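Local coordinates for protein PnpC (Pseudomonas putida, PDB 3N9T) that probably cleaves the aromatic ring of hydroxyquinol between adjacent hydroxyl-bearing carbons, as a ferric-iron intradiol dioxygenase, at residues S96-E101 and E284-A289. Numbering follows the deposited sequence.
Sequences STNATE and EFVMEA
T100 brings the loop S96-E101 against the end of the C-terminal strand by satisfying both backbone polar groups of V286. Its own N-H reaches V286 O at 2.8 Å, on a lone pair in the carbonyl plane, while its hydroxyl OG1, set beside the backbone N (chi1 -52°), accepts the nearly straight N-H of V286 at 2.9 Å. A threonine hydroxyl thus stands in for a main-chain carbonyl. OG1 also bonds a water that donates to E284 O; a second water donates to T100 O and V286 O. The branched V286 brings CB to 3.4 Å from N98 O and CG1 beside A99 CA. Farther along, T97 OG1 accepts from A99 N in an ST turn and donates to E288 OE2 at 2.8 Å, meeting it from above the carboxylate plane; E288 OE1 makes a long, weak ion pair with R229. A99 CB and E288 CG pack tightly at 3.3 Å, so a methyl suits this place. An alanine in place of E288 would remove T97's acceptor and the CG against A99, and would probably leave T97 less firmly held. F285 packs on strand 231-237 and F221, and its backbone bonds to strand 129-138. The contact joins the loop after helix 84-91 to strand 278-287 of the iron-holding β-domain.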
# COMPACT_ATOMS: atom_id res chain seq x y z
N SER A 96 -15.60 -22.43 16.29
CA SER A 96 -15.88 -23.83 15.91
C SER A 96 -17.30 -24.22 16.30
O SER A 96 -17.78 -25.31 15.95
CB SER A 96 -14.88 -24.80 16.55
OG SER A 96 -14.61 -24.40 17.88
N THR A 97 -17.98 -23.30 16.99
CA THR A 97 -19.29 -23.54 17.59
C THR A 97 -20.40 -23.03 16.67
O THR A 97 -20.15 -22.61 15.54
CB THR A 97 -19.38 -22.75 18.90
OG1 THR A 97 -19.08 -21.38 18.59
CG2 THR A 97 -18.36 -23.29 19.95
N ASN A 98 -21.63 -23.04 17.14
CA ASN A 98 -22.70 -22.47 16.36
C ASN A 98 -22.87 -20.99 16.77
O ASN A 98 -23.99 -20.47 16.67
CB ASN A 98 -24.03 -23.23 16.61
CG ASN A 98 -24.43 -23.23 18.11
OD1 ASN A 98 -23.58 -23.27 19.00
ND2 ASN A 98 -25.73 -23.19 18.37
N ALA A 99 -21.80 -20.34 17.25
CA ALA A 99 -21.90 -18.92 17.67
C ALA A 99 -22.18 -18.05 16.43
O ALA A 99 -21.80 -18.40 15.28
CB ALA A 99 -20.63 -18.46 18.40
N THR A 100 -22.91 -16.95 16.62
CA THR A 100 -23.16 -16.11 15.46
C THR A 100 -21.86 -15.61 14.83
O THR A 100 -20.99 -15.20 15.55
CB THR A 100 -24.07 -14.88 15.79
OG1 THR A 100 -25.23 -15.38 16.45
CG2 THR A 100 -24.46 -14.15 14.51
N GLU A 101 -21.76 -15.66 13.50
CA GLU A 101 -20.60 -15.14 12.77
C GLU A 101 -20.42 -13.63 12.93
O GLU A 101 -21.39 -12.87 13.17
CB GLU A 101 -20.72 -15.51 11.27
CG GLU A 101 -20.61 -17.05 11.07
CD GLU A 101 -20.54 -17.49 9.62
OE1 GLU A 101 -21.61 -17.65 8.97
OE2 GLU A 101 -19.41 -17.77 9.15
N GLU A 284 -32.13 -15.43 16.03
CA GLU A 284 -31.54 -15.85 17.32
C GLU A 284 -29.99 -15.74 17.32
O GLU A 284 -29.29 -16.47 16.58
CB GLU A 284 -32.00 -17.23 17.74
CG GLU A 284 -33.51 -17.29 17.82
CD GLU A 284 -34.01 -18.67 18.25
OE1 GLU A 284 -33.28 -19.66 18.07
OE2 GLU A 284 -35.14 -18.74 18.77
N PHE A 285 -29.49 -14.80 18.12
CA PHE A 285 -28.05 -14.65 18.25
C PHE A 285 -27.51 -15.68 19.26
O PHE A 285 -28.15 -15.97 20.28
CB PHE A 285 -27.71 -13.28 18.78
CG PHE A 285 -28.02 -12.18 17.82
CD1 PHE A 285 -27.12 -11.89 16.76
CD2 PHE A 285 -29.19 -11.42 17.98
CE1 PHE A 285 -27.40 -10.87 15.80
CE2 PHE A 285 -29.51 -10.37 17.00
CZ PHE A 285 -28.58 -10.14 15.89
N VAL A 286 -26.33 -16.19 18.97
CA VAL A 286 -25.66 -17.17 19.80
C VAL A 286 -24.27 -16.57 20.16
O VAL A 286 -23.49 -16.24 19.28
CB VAL A 286 -25.56 -18.56 19.07
CG1 VAL A 286 -24.80 -19.59 19.94
CG2 VAL A 286 -26.99 -19.09 18.67
N MET A 287 -24.04 -16.39 21.47
CA MET A 287 -22.87 -15.77 22.04
C MET A 287 -21.94 -16.82 22.62
O MET A 287 -22.37 -17.90 23.10
CB MET A 287 -23.28 -14.78 23.12
CG MET A 287 -24.03 -13.48 22.57
SD MET A 287 -24.08 -12.38 23.99
CE MET A 287 -22.48 -11.58 23.68
N GLU A 288 -20.65 -16.50 22.60
CA GLU A 288 -19.63 -17.42 23.12
C GLU A 288 -19.26 -17.04 24.55
O GLU A 288 -19.05 -15.85 24.86
CB GLU A 288 -18.36 -17.35 22.25
CG GLU A 288 -18.53 -17.92 20.89
CD GLU A 288 -17.35 -18.80 20.48
OE1 GLU A 288 -16.31 -18.20 20.14
OE2 GLU A 288 -17.49 -20.07 20.45
N ALA A 289 -19.17 -18.05 25.40
CA ALA A 289 -18.70 -17.85 26.76
C ALA A 289 -17.28 -17.24 26.82
O ALA A 289 -16.52 -17.30 25.86
CB ALA A 289 -18.77 -19.18 27.54
O HOH W 1 -26.89 -16.85 14.94
O HOH W 2 -21.07 -15.17 18.46